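Local coordinates for CaaX farnesyltransferase alpha subunit Ram2 (Aspergillus fumigatus, PDB 4L9P), which forms the alpha subunit of a CAAX protein farnesyltransferase, which probably transfers a farnesyl group from an isoprenoid donor to the cysteine of a C-terminal CAAX motif, at residues S263-V268 against I307-D312; K329-L334 against Y348-I353. The protein carries 1 engineered substitution. One frame throughout, in Å; residues are numbered along the deposited sequence. Where two conformers were deposited one is given.

Contact 1. Residues S263-V268 against I307-D312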
loop_
_atom_site.group_PDB
_atom_site.type_symbol
_atom_site.label_atom_id
_atom_site.label_comp_id
_atom_site.label_asym_id
_atom_site.label_seq_id
_atom_site.Cartn_x
_atom_site.Cartn_y
_atom_site.Cartn_z
ATOM N N SER A 263 -13.911 15.242 4.960
ATOM C CA SER A 263 -12.722 15.253 4.100
ATOM C C SER A 263 -13.117 15.683 2.683
ATOM O O SER A 263 -12.385 16.414 2.030
ATOM C CB SER A 263 -12.076 13.880 4.077
ATOM O OG SER A 263 -11.653 13.530 5.407
ATOM N N TYR A 264 -14.256 15.218 2.199
ATOM C CA TYR A 264 -14.705 15.612 0.853
ATOM C C TYR A 264 -14.897 17.139 0.824
ATOM O O TYR A 264 -14.414 17.825 -0.099
ATOM C CB TYR A 264 -16.005 14.877 0.546
ATOM C CG TYR A 264 -16.562 15.190 -0.801
ATOM C CD1 TYR A 264 -16.014 14.571 -1.940
ATOM C CD2 TYR A 264 -17.605 16.107 -0.967
ATOM C CE1 TYR A 264 -16.509 14.868 -3.195
ATOM C CE2 TYR A 264 -18.128 16.425 -2.244
ATOM C CZ TYR A 264 -17.564 15.799 -3.345
ATOM O OH TYR A 264 -18.020 16.080 -4.624
ATOM N N ALA A 265 -15.534 17.704 1.840
ATOM C CA ALA A 265 -15.744 19.162 1.858
ATOM C C ALA A 265 -14.441 19.945 1.905
ATOM O O ALA A 265 -14.305 20.971 1.229
ATOM C CB ALA A 265 -16.647 19.587 3.049
ATOM N N ARG A 266 -13.475 19.466 2.686
ATOM C CA ARG A 266 -12.145 20.101 2.632
ATOM C C ARG A 266 -11.607 20.069 1.204
ATOM O O ARG A 266 -11.024 21.049 0.742
ATOM C CB ARG A 266 -11.160 19.430 3.576
ATOM C CG ARG A 266 -11.481 19.673 5.030
ATOM C CD ARG A 266 -10.622 18.864 5.926
ATOM N NE ARG A 266 -10.729 19.188 7.360
ATOM C CZ ARG A 266 -9.950 20.058 8.018
ATOM N NH1 ARG A 266 -9.031 20.772 7.392
ATOM N NH2 ARG A 266 -10.116 20.202 9.330
ATOM N N GLY A 267 -11.755 18.944 0.527
ATOM C CA GLY A 267 -11.272 18.864 -0.838
ATOM C C GLY A 267 -12.020 19.803 -1.758
ATOM O O GLY A 267 -11.415 20.431 -2.655
ATOM N N VAL A 268 -13.327 19.928 -1.582
ATOM C CA VAL A 268 -14.080 20.876 -2.424
ATOM C C VAL A 268 -13.639 22.308 -2.200
ATOM O O VAL A 268 -13.440 23.061 -3.169
ATOM C CB VAL A 268 -15.577 20.766 -2.134
ATOM C CG1 VAL A 268 -16.370 21.865 -2.907
ATOM C CG2 VAL A 268 -16.078 19.344 -2.504
ATOM N N ILE A 307 -14.423 19.759 15.582
ATOM C CA ILE A 307 -13.393 20.379 16.428
ATOM C C ILE A 307 -12.124 20.598 15.602
ATOM O O ILE A 307 -11.488 21.689 15.686
ATOM C CB ILE A 307 -13.052 19.490 17.659
ATOM C CG1 ILE A 307 -14.295 19.223 18.509
ATOM C CG2 ILE A 307 -11.929 20.093 18.513
ATOM C CD1 ILE A 307 -14.006 18.274 19.649
ATOM N N GLU A 308 -11.720 19.607 14.776
ATOM C CA GLU A 308 -10.508 19.800 13.971
ATOM C C GLU A 308 -10.700 20.906 12.939
ATOM O O GLU A 308 -9.785 21.697 12.659
ATOM C CB GLU A 308 -10.206 18.511 13.260
ATOM C CG GLU A 308 -8.893 18.599 12.473
ATOM C CD GLU A 308 -8.682 17.306 11.730
ATOM O OE1 GLU A 308 -9.695 16.545 11.590
ATOM O OE2 GLU A 308 -7.546 17.031 11.280
ATOM N N TRP A 309 -11.914 20.994 12.394
ATOM C CA TRP A 309 -12.224 22.062 11.445
ATOM C C TRP A 309 -12.047 23.425 12.105
ATOM O O TRP A 309 -11.408 24.339 11.536
ATOM C CB TRP A 309 -13.669 21.909 10.970
ATOM C CG TRP A 309 -13.991 22.710 9.763
ATOM C CD1 TRP A 309 -14.166 24.058 9.687
ATOM C CD2 TRP A 309 -14.168 22.198 8.442
ATOM N NE1 TRP A 309 -14.462 24.417 8.383
ATOM C CE2 TRP A 309 -14.453 23.288 7.600
ATOM C CE3 TRP A 309 -14.114 20.898 7.890
ATOM C CZ2 TRP A 309 -14.691 23.127 6.232
ATOM C CZ3 TRP A 309 -14.356 20.730 6.528
ATOM C CH2 TRP A 309 -14.641 21.836 5.716
ATOM N N LEU A 310 -12.611 23.560 13.312
ATOM C CA LEU A 310 -12.458 24.821 14.063
ATOM C C LEU A 310 -10.986 25.131 14.385
ATOM O O LEU A 310 -10.577 26.290 14.318
ATOM C CB LEU A 310 -13.317 24.799 15.339
ATOM C CG LEU A 310 -14.805 24.837 14.995
ATOM C CD1 LEU A 310 -15.690 24.548 16.207
ATOM C CD2 LEU A 310 -15.247 26.119 14.245
ATOM N N ALA A 311 -10.186 24.120 14.725
ATOM C CA ALA A 311 -8.802 24.381 15.044
ATOM C C ALA A 311 -8.147 25.004 13.828
ATOM O O ALA A 311 -7.361 25.928 13.950
ATOM C CB ALA A 311 -8.111 23.096 15.393
ATOM N N ASP A 312 -8.430 24.446 12.641
ATOM C CA ASP A 312 -7.825 24.989 11.424
ATOM C C ASP A 312 -8.326 26.386 11.071
ATOM O O ASP A 312 -7.519 27.241 10.639
ATOM C CB ASP A 312 -8.020 24.047 10.229
ATOM C CG ASP A 312 -7.219 22.770 10.364
ATOM O OD1 ASP A 312 -6.213 22.727 11.118
ATOM O OD2 ASP A 312 -7.569 21.792 9.686
#

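Contact 2. Residues K329-L334 against Y348-I353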
loop_
_atom_site.group_PDB
_atom_site.type_symbol
_atom_site.label_atom_id
_atom_site.label_comp_id
_atom_site.label_asym_id
_atom_site.label_seq_id
_atom_site.Cartn_x
_atom_site.Cartn_y
_atom_site.Cartn_z
ATOM N N LYS A 329 -7.044 25.503 22.201
ATOM C CA LYS A 329 -8.090 24.864 22.981
ATOM C C LYS A 329 -8.766 23.697 22.212
ATOM O O LYS A 329 -9.065 22.650 22.822
ATOM C CB LYS A 329 -9.158 25.908 23.325
ATOM C CG LYS A 329 -10.246 25.369 24.186
ATOM C CD LYS A 329 -11.361 26.434 24.364
ATOM C CE LYS A 329 -12.534 25.853 25.192
ATOM N NZ LYS A 329 -13.671 26.818 25.449
ATOM N N MET A 330 -9.107 23.914 20.929
ATOM C CA MET A 330 -9.742 22.847 20.142
ATOM C C MET A 330 -8.811 21.633 20.093
ATOM O O MET A 330 -9.272 20.502 20.271
ATOM C CB MET A 330 -10.054 23.354 18.738
ATOM C CG MET A 330 -11.091 24.436 18.671
ATOM S SD MET A 330 -12.706 23.925 19.352
ATOM C CE MET A 330 -12.610 24.636 21.050
ATOM N N LEU A 331 -7.502 21.877 19.877
ATOM C CA LEU A 331 -6.565 20.764 19.753
ATOM C C LEU A 331 -6.396 20.024 21.085
ATOM O O LEU A 331 -6.144 18.818 21.135
ATOM C CB LEU A 331 -5.248 21.283 19.204
ATOM C CG LEU A 331 -5.329 21.702 17.714
ATOM C CD1 LEU A 331 -4.157 22.622 17.404
ATOM C CD2 LEU A 331 -5.206 20.465 16.753
ATOM N N THR A 332 -6.503 20.783 22.189
ATOM C CA THR A 332 -6.486 20.191 23.511
ATOM C C THR A 332 -7.713 19.288 23.752
ATOM O O THR A 332 -7.575 18.188 24.324
ATOM C CB THR A 332 -6.377 21.306 24.558
ATOM O OG1 THR A 332 -5.148 22.015 24.338
ATOM C CG2 THR A 332 -6.338 20.672 25.930
ATOM N N LEU A 333 -8.890 19.724 23.305
ATOM C CA LEU A 333 -10.042 18.832 23.386
ATOM C C LEU A 333 -9.799 17.517 22.619
ATOM O O LEU A 333 -10.199 16.458 23.079
ATOM C CB LEU A 333 -11.305 19.502 22.854
ATOM C CG LEU A 333 -11.778 20.686 23.706
ATOM C CD1 LEU A 333 -12.944 21.413 23.037
ATOM C CD2 LEU A 333 -12.227 20.168 25.043
ATOM N N LEU A 334 -9.194 17.608 21.429
ATOM C CA LEU A 334 -8.903 16.409 20.637
ATOM C C LEU A 334 -7.901 15.523 21.376
ATOM O O LEU A 334 -8.116 14.307 21.463
ATOM C CB LEU A 334 -8.368 16.819 19.270
ATOM C CG LEU A 334 -9.468 17.367 18.347
ATOM C CD1 LEU A 334 -8.894 18.145 17.171
ATOM C CD2 LEU A 334 -10.387 16.207 17.773
ATOM N N TYR A 348 1.843 18.469 17.791
ATOM C CA TYR A 348 2.659 19.063 16.698
ATOM C C TYR A 348 1.926 20.312 16.136
ATOM O O TYR A 348 2.551 21.370 15.909
ATOM C CB TYR A 348 2.910 18.029 15.597
ATOM C CG TYR A 348 3.526 18.558 14.340
ATOM C CD1 TYR A 348 4.879 18.843 14.300
ATOM C CD2 TYR A 348 2.766 18.725 13.164
ATOM C CE1 TYR A 348 5.490 19.303 13.134
ATOM C CE2 TYR A 348 3.368 19.199 11.990
ATOM C CZ TYR A 348 4.732 19.468 11.972
ATOM O OH TYR A 348 5.341 19.944 10.824
ATOM N N ARG A 349 0.605 20.214 15.936
ATOM C CA ARG A 349 -0.175 21.358 15.463
ATOM C C ARG A 349 -0.129 22.481 16.489
ATOM O O ARG A 349 0.057 23.635 16.120
ATOM C CB ARG A 349 -1.630 21.009 15.150
ATOM C CG ARG A 349 -1.758 20.075 13.924
ATOM C CD ARG A 349 -1.485 20.845 12.609
ATOM N NE ARG A 349 -2.561 21.811 12.384
ATOM C CZ ARG A 349 -2.395 23.098 12.092
ATOM N NH1 ARG A 349 -1.164 23.641 12.010
ATOM N NH2 ARG A 349 -3.474 23.867 11.881
ATOM N N ILE A 350 -0.292 22.154 17.774
ATOM C CA ILE A 350 -0.173 23.189 18.841
ATOM C C ILE A 350 1.203 23.861 18.769
ATOM O O ILE A 350 1.293 25.089 18.873
ATOM C CB ILE A 350 -0.386 22.574 20.234
ATOM C CG1 ILE A 350 -1.861 22.134 20.370
ATOM C CG2 ILE A 350 -0.030 23.598 21.330
ATOM C CD1 ILE A 350 -2.195 21.284 21.587
ATOM N N ARG A 351 2.269 23.105 18.561
ATOM C CA ARG A 351 3.613 23.695 18.491
ATOM C C ARG A 351 3.725 24.625 17.289
ATOM O O ARG A 351 4.328 25.685 17.375
ATOM C CB ARG A 351 4.708 22.612 18.420
ATOM C CG ARG A 351 4.793 21.761 19.684
ATOM C CD ARG A 351 6.139 21.015 19.858
ATOM N NE ARG A 351 6.454 20.120 18.754
ATOM C CZ ARG A 351 6.015 18.862 18.649
ATOM N NH1 ARG A 351 5.236 18.383 19.591
ATOM N NH2 ARG A 351 6.359 18.086 17.599
ATOM N N GLN A 352 3.126 24.225 16.162
ATOM C CA GLN A 352 3.192 25.051 14.942
ATOM C C GLN A 352 2.433 26.353 15.150
ATOM O O GLN A 352 2.921 27.420 14.788
ATOM C CB GLN A 352 2.531 24.362 13.766
ATOM C CG GLN A 352 3.298 23.165 13.173
ATOM C CD GLN A 352 2.663 22.684 11.877
ATOM O OE1 GLN A 352 1.474 22.363 11.838
ATOM N NE2 GLN A 352 3.461 22.631 10.803
ATOM N N ILE A 353 1.256 26.265 15.763
ATOM C CA ILE A 353 0.426 27.441 16.000
ATOM C C ILE A 353 1.089 28.387 17.018
ATOM O O ILE A 353 1.097 29.630 16.877
ATOM C CB ILE A 353 -0.967 27.037 16.504
ATOM C CG1 ILE A 353 -1.691 26.261 15.402
ATOM C CG2 ILE A 353 -1.723 28.322 16.999
ATOM C CD1 ILE A 353 -2.959 25.540 15.847
#

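Contact 1. Residues S263-V268 against I307-D312
Arg266 sets CG anti to its carbonyl carbon (chi1 -69°) and runs extended to NE, while Trp309 puts CG anti to its backbone N (chi1 -165°); the two side chains slide past each other in opposite directions. They bridge helices 259-272 and 304-317 of the all-helical crescent of the prenyltransferase alpha subunit; the axes of 263-268 and 307-312 come no closer than 12.5 Å, so the contact is carried mainly by the long side chains of Arg266 and Trp309. Arg266 CG lies 3.4 Å from Trp309 CZ3, and Arg266 NE passes Trp309 CE3 at 3.8 Å. The methyl of Ala265 meets the same benzo ring, Ala265 CB to Trp309 CH2, at 4.0 Å. Elsewhere the indole stacks with Trp279 and gives its NE1 hydrogen to the carbonyl of Leu276, which fixes its rotation. Beyond the tryptophan, the guanidinium and the carboxylate of Asp312 stand almost perpendicular, at 87°. Glu308 OE1, 4.3 Å from Arg266 NH2 and well out of the guanidinium plane, could add only a general electrostatic attraction. The end-on salt bridge falls on a single oxygen: Asp312 OD2 accepts from Arg266 NH1 at 2.9 Å, through its anti lone pair, and from NH2 at 3.0 Å.

Contact 2. Residues K329-L334 against Y348-I353
The guanidinium of Arg349, whose CB touches Leu331, has Ile353 CD1 over one face, 4.2 Å above the plane and offset toward the rim, and the amide of Gln352 at its edge. Arg349 NH1 donates to Gln352 OE1 at 2.9 Å with an N-H...O angle of 157°; the acceptor is close to the guanidinium plane, whereas the donor sits above the plane of the amide carbonyl. NH2 makes a salt bridge to Glu316 of helix 304-317, so the bent arginine chain turns its charged end away from Leu331 and leaves its aliphatic root facing the leucine. The two segments, on helices 323-338 and 343-362, belong to an antiparallel helical hairpin at the C-terminal end of the all-helical alpha subunit, their local axes at 168° and 9.9 Å apart. Leu331 sits as a knob in the hole of Trp346, Arg349, Ile350 and Ile353. Leu331 CD1 lies 3.8 Å from Arg349 CB and meets Ile353 CD1 tip to tip at 3.5 Å, while Leu331 CB rests 3.7 Å from Ile350 CG1. That CG1 is anti to the carbonyl carbon of Ile350 (chi1 -68°), which swings it over to the leucine. Ile350 CD1 goes further and also approaches Thr332 OG1, at 4.1 Å; the two side chains cross at about a right angle, and the threonine hydroxyl is hydrogen-bonded to the carbonyl of Val328, one turn back.

In the fold
Following the chain, helix 259-272 leads through a long connection, in which 288-299 are not modelled, to helix 304-317, and contact 1 closes this excursion. Helix 323-338 comes next, and contact 2 closes the short turn from it into helix 343-362. The loops are in series and neither nest nor cross; the centres of the contacts are about 15 Å apart. Helix 304-317 joins them: Asp312 OD1 forms a salt bridge with Arg349 NH2 at 3.1 Å, and Ala311 CB packs on Met330 CB at 3.9 Å. Through these links the C-terminal helical hairpin is tied to helix 259-272. Glu308 packs on Pro343 of the beta subunit Ram1, and Tyr348 on Leu342 of that chain.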